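Local structure of spectinomycin phosphotransferase (Legionella pneumophila, 3I1A) at residues N62-I65 with I66-L69; V124-Q127 with I128-S132; L208-S211 with D212-A215; Y262-E265 with G266-E269. The protein probably phosphorylates the aminocyclitol antibiotic spectinomycin at the expense of ATP and so confers resistance to it, using a protein-kinase-like fold. All coordinates share one frame; numbering follows the deposited sequence.

Contact 1. Residues N62-I65 with I66-L69; sequences NLSI and IRLL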
loop_
_atom_site.group_PDB
_atom_site.type_symbol
_atom_site.label_atom_id
_atom_site.label_comp_id
_atom_site.label_asym_id
_atom_site.label_seq_id
_atom_site.Cartn_x
_atom_site.Cartn_y
_atom_site.Cartn_z
ATOM N N ASN A 62 2.903 -10.189 6.826
ATOM C CA ASN A 62 1.482 -9.990 6.544
ATOM C C ASN A 62 0.621 -10.890 7.424
ATOM O O ASN A 62 -0.326 -10.423 8.043
ATOM C CB ASN A 62 1.176 -10.271 5.070
ATOM C CG ASN A 62 -0.309 -10.481 4.801
ATOM O OD1 ASN A 62 -0.772 -11.620 4.690
ATOM N ND2 ASN A 62 -1.060 -9.388 4.698
ATOM N N LEU A 63 0.965 -12.169 7.499
ATOM C CA LEU A 63 0.164 -13.101 8.284
ATOM C C LEU A 63 0.248 -12.832 9.775
ATOM O O LEU A 63 -0.732 -12.983 10.492
ATOM C CB LEU A 63 0.562 -14.548 7.953
ATOM C CG LEU A 63 0.290 -14.893 6.476
ATOM C CD1 LEU A 63 0.931 -16.228 6.127
ATOM C CD2 LEU A 63 -1.206 -14.940 6.222
ATOM N N SER A 64 1.424 -12.433 10.246
ATOM C CA SER A 64 1.596 -12.129 11.665
ATOM C C SER A 64 0.732 -10.936 12.060
ATOM O O SER A 64 0.065 -10.948 13.091
ATOM C CB SER A 64 3.055 -11.799 11.966
ATOM O OG SER A 64 3.221 -11.473 13.337
ATOM N N ILE A 65 0.750 -9.898 11.232
ATOM C CA ILE A 65 -0.031 -8.706 11.535
ATOM C C ILE A 65 -1.529 -8.931 11.369
ATOM O O ILE A 65 -2.299 -8.434 12.174
ATOM C CB ILE A 65 0.451 -7.520 10.684
ATOM C CG1 ILE A 65 1.875 -7.166 11.116
ATOM C CG2 ILE A 65 -0.465 -6.310 10.868
ATOM C CD1 ILE A 65 2.010 -6.876 12.617
ATOM N N ILE A 66 -1.918 -9.687 10.345
ATOM C CA ILE A 66 -3.325 -9.990 10.092
ATOM C C ILE A 66 -3.858 -10.747 11.301
ATOM O O ILE A 66 -4.971 -10.485 11.759
ATOM C CB ILE A 66 -3.503 -10.881 8.819
ATOM C CG1 ILE A 66 -3.218 -10.061 7.556
ATOM C CG2 ILE A 66 -4.911 -11.461 8.763
ATOM C CD1 ILE A 66 -4.110 -8.859 7.397
ATOM N N ARG A 67 -3.056 -11.676 11.824
ATOM C CA ARG A 67 -3.477 -12.441 13.000
ATOM C C ARG A 67 -3.603 -11.522 14.217
ATOM O O ARG A 67 -4.587 -11.585 14.961
ATOM C CB ARG A 67 -2.485 -13.567 13.312
ATOM C CG ARG A 67 -2.904 -14.369 14.531
ATOM C CD ARG A 67 -1.726 -14.829 15.341
ATOM N NE ARG A 67 -1.336 -13.885 16.390
ATOM C CZ ARG A 67 -0.332 -13.010 16.302
ATOM N NH1 ARG A 67 0.409 -12.936 15.196
ATOM N NH2 ARG A 67 -0.056 -12.225 17.338
ATOM N N LEU A 68 -2.625 -10.642 14.419
ATOM C CA LEU A 68 -2.688 -9.729 15.560
ATOM C C LEU A 68 -3.947 -8.861 15.491
ATOM O O LEU A 68 -4.637 -8.701 16.492
ATOM C CB LEU A 68 -1.432 -8.846 15.601
ATOM C CG LEU A 68 -1.395 -7.724 16.641
ATOM C CD1 LEU A 68 -1.458 -8.283 18.037
ATOM C CD2 LEU A 68 -0.118 -6.923 16.459
ATOM N N LEU A 69 -4.259 -8.314 14.315
ATOM C CA LEU A 69 -5.464 -7.490 14.183
ATOM C C LEU A 69 -6.722 -8.353 14.390
ATOM O O LEU A 69 -7.692 -7.916 15.010
ATOM C CB LEU A 69 -5.500 -6.812 12.797
ATOM C CG LEU A 69 -4.316 -5.863 12.553
ATOM C CD1 LEU A 69 -4.347 -5.327 11.127
ATOM C CD2 LEU A 69 -4.315 -4.731 13.578
#

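Contact 2. Residues V124-Q127 with I128-S132; sequences VLRQ and IHETS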
loop_
_atom_site.group_PDB
_atom_site.type_symbol
_atom_site.label_atom_id
_atom_site.label_comp_id
_atom_site.label_asym_id
_atom_site.label_seq_id
_atom_site.Cartn_x
_atom_site.Cartn_y
_atom_site.Cartn_z
ATOM N N VAL A 124 -11.417 2.814 12.588
ATOM C CA VAL A 124 -10.578 1.637 12.378
ATOM C C VAL A 124 -9.091 1.954 12.363
ATOM O O VAL A 124 -8.282 1.226 12.949
ATOM C CB VAL A 124 -10.987 0.912 11.058
ATOM C CG1 VAL A 124 -9.999 -0.203 10.732
ATOM C CG2 VAL A 124 -12.386 0.328 11.238
ATOM N N LEU A 125 -8.716 3.044 11.723
ATOM C CA LEU A 125 -7.306 3.380 11.700
ATOM C C LEU A 125 -6.864 3.766 13.105
ATOM O O LEU A 125 -5.735 3.499 13.489
ATOM C CB LEU A 125 -7.034 4.497 10.705
ATOM C CG LEU A 125 -5.586 4.641 10.255
ATOM C CD1 LEU A 125 -5.079 3.316 9.675
ATOM C CD2 LEU A 125 -5.503 5.709 9.175
ATOM N N ARG A 126 -7.737 4.375 13.909
ATOM C CA ARG A 126 -7.323 4.688 15.279
ATOM C C ARG A 126 -7.133 3.371 16.050
ATOM O O ARG A 126 -6.211 3.234 16.864
ATOM C CB ARG A 126 -8.377 5.570 15.972
ATOM C CG ARG A 126 -8.044 5.943 17.440
ATOM C CD ARG A 126 -6.817 6.840 17.534
ATOM N NE ARG A 126 -6.453 7.137 18.927
ATOM C CZ ARG A 126 -7.119 7.977 19.723
ATOM N NH1 ARG A 126 -8.192 8.627 19.286
ATOM N NH2 ARG A 126 -6.711 8.169 20.979
ATOM N N GLN A 127 -8.009 2.400 15.798
ATOM C CA GLN A 127 -7.918 1.091 16.449
ATOM C C GLN A 127 -6.583 0.435 16.137
ATOM O O GLN A 127 -5.947 -0.166 17.004
ATOM C CB GLN A 127 -9.013 0.143 15.951
ATOM C CG GLN A 127 -10.332 0.190 16.694
ATOM C CD GLN A 127 -11.199 -1.002 16.320
ATOM O OE1 GLN A 127 -11.714 -1.068 15.215
ATOM N NE2 GLN A 127 -11.335 -1.958 17.231
ATOM N N ILE A 128 -6.184 0.535 14.878
ATOM C CA ILE A 128 -4.933 -0.052 14.422
ATOM C C ILE A 128 -3.769 0.652 15.101
ATOM O O ILE A 128 -2.877 0.004 15.662
ATOM C CB ILE A 128 -4.814 0.046 12.865
ATOM C CG1 ILE A 128 -5.824 -0.897 12.203
ATOM C CG2 ILE A 128 -3.386 -0.318 12.414
ATOM C CD1 ILE A 128 -6.157 -0.520 10.747
ATOM N N HIS A 129 -3.774 1.976 15.085
ATOM C CA HIS A 129 -2.680 2.714 15.699
ATOM C C HIS A 129 -2.572 2.487 17.203
ATOM O O HIS A 129 -1.499 2.637 17.766
ATOM C CB HIS A 129 -2.827 4.218 15.424
ATOM C CG HIS A 129 -2.675 4.571 13.979
ATOM N ND1 HIS A 129 -2.977 5.816 13.476
ATOM C CD2 HIS A 129 -2.204 3.848 12.936
ATOM C CE1 HIS A 129 -2.697 5.846 12.181
ATOM N NE2 HIS A 129 -2.225 4.662 11.830
ATOM N N GLU A 130 -3.665 2.131 17.859
ATOM C CA GLU A 130 -3.583 1.912 19.292
ATOM C C GLU A 130 -3.316 0.465 19.662
ATOM O O GLU A 130 -3.181 0.145 20.849
ATOM C CB GLU A 130 -4.870 2.378 19.974
ATOM C CG GLU A 130 -5.120 3.865 19.816
ATOM C CD GLU A 130 -6.044 4.412 20.876
ATOM O OE1 GLU A 130 -7.069 3.768 21.149
ATOM O OE2 GLU A 130 -5.748 5.489 21.427
ATOM N N THR A 131 -3.228 -0.406 18.659
ATOM C CA THR A 131 -3.009 -1.817 18.905
ATOM C C THR A 131 -1.642 -2.091 19.527
ATOM O O THR A 131 -0.621 -1.658 19.004
ATOM C CB THR A 131 -3.178 -2.626 17.605
ATOM O OG1 THR A 131 -4.548 -2.556 17.191
ATOM C CG2 THR A 131 -2.841 -4.100 17.835
ATOM N N SER A 132 -1.639 -2.796 20.652
ATOM C CA SER A 132 -0.395 -3.133 21.328
ATOM C C SER A 132 0.330 -4.194 20.512
ATOM O O SER A 132 -0.246 -5.222 20.157
ATOM C CB SER A 132 -0.682 -3.660 22.738
ATOM O OG SER A 132 0.523 -3.994 23.398
#

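Contact 3. Residues L208-S211 with D212-A215; sequences LCHS and DIHA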
loop_
_atom_site.group_PDB
_atom_site.type_symbol
_atom_site.label_atom_id
_atom_site.label_comp_id
_atom_site.label_asym_id
_atom_site.label_seq_id
_atom_site.Cartn_x
_atom_site.Cartn_y
_atom_site.Cartn_z
ATOM N N LEU A 208 1.750 0.931 15.067
ATOM C CA LEU A 208 1.602 0.024 13.937
ATOM C C LEU A 208 0.891 0.822 12.839
ATOM O O LEU A 208 -0.222 1.330 13.056
ATOM C CB LEU A 208 0.760 -1.177 14.354
ATOM C CG LEU A 208 0.305 -2.131 13.244
ATOM C CD1 LEU A 208 1.549 -2.774 12.573
ATOM C CD2 LEU A 208 -0.612 -3.207 13.874
ATOM N N CYS A 209 1.528 0.918 11.671
ATOM C CA CYS A 209 1.009 1.670 10.524
ATOM C C CYS A 209 0.833 0.804 9.307
ATOM O O CYS A 209 1.599 -0.124 9.087
ATOM C CB CYS A 209 1.967 2.794 10.118
ATOM S SG CYS A 209 2.045 4.138 11.285
ATOM N N HIS A 210 -0.194 1.109 8.525
ATOM C CA HIS A 210 -0.407 0.399 7.274
ATOM C C HIS A 210 0.741 0.793 6.316
ATOM O O HIS A 210 1.344 -0.067 5.664
ATOM C CB HIS A 210 -1.762 0.796 6.701
ATOM C CG HIS A 210 -2.054 0.171 5.379
ATOM N ND1 HIS A 210 -1.514 0.639 4.198
ATOM C CD2 HIS A 210 -2.873 -0.853 5.045
ATOM C CE1 HIS A 210 -2.003 -0.065 3.191
ATOM N NE2 HIS A 210 -2.830 -0.976 3.679
ATOM N N SER A 211 1.022 2.092 6.246
ATOM C CA SER A 211 2.094 2.716 5.437
ATOM C C SER A 211 1.764 3.171 4.009
ATOM O O SER A 211 2.519 3.957 3.409
ATOM C CB SER A 211 3.374 1.847 5.434
ATOM O OG SER A 211 3.415 0.877 4.380
ATOM N N ASP A 212 0.626 2.736 3.475
ATOM C CA ASP A 212 0.279 3.102 2.110
ATOM C C ASP A 212 -1.238 3.058 1.986
ATOM O O ASP A 212 -1.804 2.487 1.036
ATOM C CB ASP A 212 0.942 2.094 1.156
ATOM C CG ASP A 212 0.983 2.572 -0.270
ATOM O OD1 ASP A 212 0.917 3.794 -0.500
ATOM O OD2 ASP A 212 1.094 1.709 -1.172
ATOM N N ILE A 213 -1.895 3.709 2.939
ATOM C CA ILE A 213 -3.339 3.670 2.975
ATOM C C ILE A 213 -4.046 4.761 2.194
ATOM O O ILE A 213 -4.605 5.703 2.757
ATOM C CB ILE A 213 -3.821 3.557 4.476
ATOM C CG1 ILE A 213 -5.333 3.387 4.536
ATOM C CG2 ILE A 213 -3.324 4.742 5.308
ATOM C CD1 ILE A 213 -5.832 2.218 3.676
ATOM N N HIS A 214 -3.986 4.610 0.865
ATOM C CA HIS A 214 -4.651 5.519 -0.060
ATOM C C HIS A 214 -5.980 4.887 -0.479
ATOM O O HIS A 214 -6.282 3.758 -0.080
ATOM C CB HIS A 214 -3.768 5.807 -1.288
ATOM C CG HIS A 214 -3.331 4.587 -2.026
ATOM N ND1 HIS A 214 -4.124 3.953 -2.964
ATOM C CD2 HIS A 214 -2.166 3.899 -1.988
ATOM C CE1 HIS A 214 -3.460 2.930 -3.470
ATOM N NE2 HIS A 214 -2.269 2.876 -2.897
ATOM N N ALA A 215 -6.762 5.617 -1.275
ATOM C CA ALA A 215 -8.095 5.162 -1.672
ATOM C C ALA A 215 -8.160 3.808 -2.337
ATOM O O ALA A 215 -9.180 3.115 -2.242
ATOM C CB ALA A 215 -8.768 6.215 -2.546
HETATM O O HOH W 1 3.345 5.052 0.996
#

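Contact 4. Residues Y262-E265 with G266-E269; sequences YFYE and GYGE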
loop_
_atom_site.group_PDB
_atom_site.type_symbol
_atom_site.label_atom_id
_atom_site.label_comp_id
_atom_site.label_asym_id
_atom_site.label_seq_id
_atom_site.Cartn_x
_atom_site.Cartn_y
_atom_site.Cartn_z
ATOM N N TYR A 262 -14.912 14.301 8.538
ATOM C CA TYR A 262 -15.560 13.039 8.871
ATOM C C TYR A 262 -14.517 12.043 9.395
ATOM O O TYR A 262 -14.740 11.323 10.391
ATOM C CB TYR A 262 -16.253 12.450 7.626
ATOM C CG TYR A 262 -17.266 13.346 6.939
ATOM C CD1 TYR A 262 -17.716 13.052 5.640
ATOM C CD2 TYR A 262 -17.771 14.485 7.567
ATOM C CE1 TYR A 262 -18.646 13.878 4.990
ATOM C CE2 TYR A 262 -18.707 15.322 6.922
ATOM C CZ TYR A 262 -19.134 15.013 5.640
ATOM O OH TYR A 262 -20.035 15.851 5.003
ATOM N N PHE A 263 -13.368 11.990 8.726
ATOM C CA PHE A 263 -12.325 11.082 9.175
ATOM C C PHE A 263 -11.947 11.342 10.631
ATOM O O PHE A 263 -11.959 10.416 11.444
ATOM C CB PHE A 263 -11.062 11.201 8.328
ATOM C CG PHE A 263 -9.927 10.333 8.825
ATOM C CD1 PHE A 263 -9.838 8.991 8.449
ATOM C CD2 PHE A 263 -8.991 10.841 9.740
ATOM C CE1 PHE A 263 -8.848 8.165 8.967
ATOM C CE2 PHE A 263 -7.991 10.014 10.268
ATOM C CZ PHE A 263 -7.921 8.679 9.879
ATOM N N TYR A 264 -11.626 12.589 10.965
ATOM C CA TYR A 264 -11.224 12.879 12.337
ATOM C C TYR A 264 -12.322 12.770 13.355
ATOM O O TYR A 264 -12.058 12.575 14.550
ATOM C CB TYR A 264 -10.506 14.216 12.406
ATOM C CG TYR A 264 -9.090 14.070 11.912
ATOM C CD1 TYR A 264 -8.730 14.427 10.613
ATOM C CD2 TYR A 264 -8.111 13.507 12.739
ATOM C CE1 TYR A 264 -7.432 14.232 10.152
ATOM C CE2 TYR A 264 -6.821 13.304 12.288
ATOM C CZ TYR A 264 -6.483 13.667 11.005
ATOM O OH TYR A 264 -5.194 13.485 10.594
ATOM N N GLU A 265 -13.568 12.910 12.921
ATOM C CA GLU A 265 -14.638 12.703 13.876
ATOM C C GLU A 265 -14.556 11.226 14.324
ATOM O O GLU A 265 -14.860 10.882 15.470
ATOM C CB GLU A 265 -16.009 12.979 13.245
ATOM C CG GLU A 265 -17.122 12.894 14.280
ATOM C CD GLU A 265 -18.487 13.205 13.706
ATOM O OE1 GLU A 265 -18.560 14.112 12.838
ATOM O OE2 GLU A 265 -19.475 12.552 14.133
ATOM N N GLY A 266 -14.132 10.342 13.419
ATOM C CA GLY A 266 -14.013 8.939 13.769
ATOM C C GLY A 266 -12.695 8.595 14.446
ATOM O O GLY A 266 -12.651 7.796 15.370
ATOM N N TYR A 267 -11.616 9.209 13.981
ATOM C CA TYR A 267 -10.283 8.942 14.520
ATOM C C TYR A 267 -10.130 9.517 15.942
ATOM O O TYR A 267 -9.458 8.931 16.796
ATOM C CB TYR A 267 -9.256 9.555 13.570
ATOM C CG TYR A 267 -7.830 9.115 13.827
ATOM C CD1 TYR A 267 -7.382 7.858 13.422
ATOM C CD2 TYR A 267 -6.940 9.959 14.487
ATOM C CE1 TYR A 267 -6.053 7.446 13.686
ATOM C CE2 TYR A 267 -5.629 9.567 14.749
ATOM C CZ TYR A 267 -5.197 8.309 14.354
ATOM O OH TYR A 267 -3.915 7.910 14.687
ATOM N N GLY A 268 -10.754 10.664 16.172
ATOM C CA GLY A 268 -10.726 11.289 17.486
ATOM C C GLY A 268 -9.530 12.125 17.858
ATOM O O GLY A 268 -9.677 13.251 18.321
ATOM N N GLU A 269 -8.336 11.572 17.668
ATOM C CA GLU A 269 -7.103 12.270 18.001
ATOM C C GLU A 269 -6.779 13.356 16.981
ATOM O O GLU A 269 -6.416 13.064 15.839
ATOM C CB GLU A 269 -5.940 11.273 18.074
ATOM C CG GLU A 269 -4.631 11.937 18.458
ATOM C CD GLU A 269 -4.769 12.703 19.752
ATOM O OE1 GLU A 269 -4.869 12.056 20.816
ATOM O OE2 GLU A 269 -4.810 13.945 19.703
#

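Contact 1. Residues N62-I65 with I66-L69
One turn apart on helix 61-71, N62 and I66 cross obliquely, the amide of N62 lying against the first branch of the isoleucine. N62 ND2 comes to 3.6 Å from I66 CG1, a touch of the amide nitrogen on a methylene, while the hydrogen bonds of ND2 go to the backbone O of W231 and to an oxygen of a bound buffer molecule (MES). CG of N62 stands anti to its own N (chi1 163°), which keeps the amide alongside the next turn. I66 CG1 also lies 3.0 Å from N62 O, the acceptor of the routine helical bond from I66 N at 2.9 Å.

I65 and L69 repeat the spacing with hydrocarbon alone: I65 CG2 meets L69 CD1 at 4.0 Å. R67, bent at chi2 and chi3 (91°), folds back toward S64. Its NH1 lies 2.9 Å from S64 O, but the angle is too poor for a hydrogen bond.

Following the strand that carries the ADP-binding K52, the helix probably matches helix C of protein kinases. Its chemistry is mixed: I65 and L69 pack on L208 of strand 207-209 and L63 on strand 95-101, whereas N62, about 6 Å from the side chain of the magnesium ligand D230, adds a directed amide bond that ties the helix to the W231 backbone.

Contact 2. Residues V124-Q127 with I128-S132
The carbonyl oxygen of Q127 is gripped twice where helix 115-129 ends. The T131 hydroxyl donates to it, OG1 standing 2.8 Å from Q127 O, and the backbone N of E130 adds a weak bond at 3.3 Å. The main bond of E130 N goes instead to R126 O, at 2.9 Å. OG1 of T131 is anti to its own carbonyl carbon (chi1 -66°), a setting that turns the hydroxyl back onto the last helical turn to cap Q127 O.

L125 O plays a double part as well. It accepts the H129 N-H, and it lies 3.3 Å above the imidazole plane, away from the middle of the ring. L125 CG packs against the same ring, 3.7 Å from H129 CE1. Both ring nitrogens are engaged, ND1 by the hydroxyl of Y267 and NE2 by D242, which fixes the rotation of the imidazole. I128 faces the interior, where its CD1 touches V124 CG1 at 3.9 Å and its side chain leans on I228 and W231.

In the E130 conformer described, one of two, R126 forms a tentative salt bridge with it, R126 NH2 lying 2.9 Å from E130 OE2. NE of R126 also reaches OE2, but both bonds are weak in angle, and the guanidinium and carboxylate planes are 73° apart. The stronger hold on R126 is the backbone O of Y267, taken by NH1.

The chemistry is therefore graded: a loosely directed ion pair to an exposed glutamate, and a buried histidine held at both nitrogens, whose carboxylate partner would probably polarise the ring.

Contact 3. Residues L208-S211 with D212-A215
The segment 208-215 belongs to the catalytic loop of the kinase-like phosphotransferases, where H210, D212 and N217 spell the family's HxDxxxxN signature. Within it the H210 imidazole reads the backbone ahead of it: D212 N donates to H210 ND1 at 3.1 Å. The N-H...N angle is 152°. The donor sits at the ring edge, only 4° out of the ring plane. With CG anti to its own N, the histidine swings forward toward the D212 N-H. I213 then closes over one face, its CB 4.1 Å from the ring centroid in a CH-pi contact, its side chain running roughly perpendicular to that of the histidine. The ring's other nitrogen, NE2, bonds to I229 O, and W231 meets the ring edge-to-face, so the imidazole is fixed both in its plane and across it.

S211 takes a positive phi of 91°, which turns the chain from the strand into the loop. A water donates to S211 O at 2.8 Å and to D212 OD1 at 3.1 Å, while R284 forms a salt bridge with that same OD1. After this, I213 centres an inverse gamma turn, closed by a weak bond from H214 N to D212 O. That carbonyl also receives the side-chain amide of the magnesium ligand N217.

D242 accepts the backbone N-H groups of H210 and S211, much as the helix F aspartate of protein kinases holds their HRD loop. As in other kinase-like phosphotransferases, the HxD histidine probably braces the catalytic loop against the segment carrying the magnesium ligand D230.

Contact 4. Residues Y262-E265 with G266-E269
F263 and Y267, one helical turn apart, run alongside each other in the same direction. Their ring planes are only 21° apart but displaced, with centroids 5.4 Å distant and little face shared; the closest approach of the two side chains is F263 CE2 to Y267 CB at 3.6 Å. Both rings have CG anti to the backbone N (chi1 176° and -168°), which sends them out along the same side. Y264 joins the cluster nearly perpendicular to Y267, its CE2 4.0 Å from Y267 CD2. At the edge of the Y264 ring, close to its plane, E269 O lies 3.6 Å from Y264 CD2.

The backbone bonds of the helix end accompany this cluster. G268 N bonds to Y264 O at 2.8 Å, and G268 itself, with a positive phi, carries the chain out of helix 257-267 and brings E269 back past the rings. Farther out, L121 and L125 of helix 115-129 close on F263, and K119 of that helix forms a salt bridge with E265.

Van der Waals contacts among the rings thus probably help hold the last turn, and L243 of helix 240-243, packing on all three aromatics, extends the same apolar chemistry to the neighbouring helix.

Overall arrangement
All four contacts are local, yet their chemistry follows their place. Contact 1 is the most buried and mainly aliphatic, and lies on the helix that follows the K52-bearing strand. Contact 3 is nearest the centre of the chain and is the polar, irregular one, built from a loop rather than a helix. Contacts 2 and 4 both finish a helix, one with a threonine hydroxyl, the other with a glycine, and each has exposed residues. Those two meet directly through Y267. Through L208, contact 3 meets both contact 1 and contact 2, whereas contacts 1 and 4 stay about 12 Å apart at their nearest atoms.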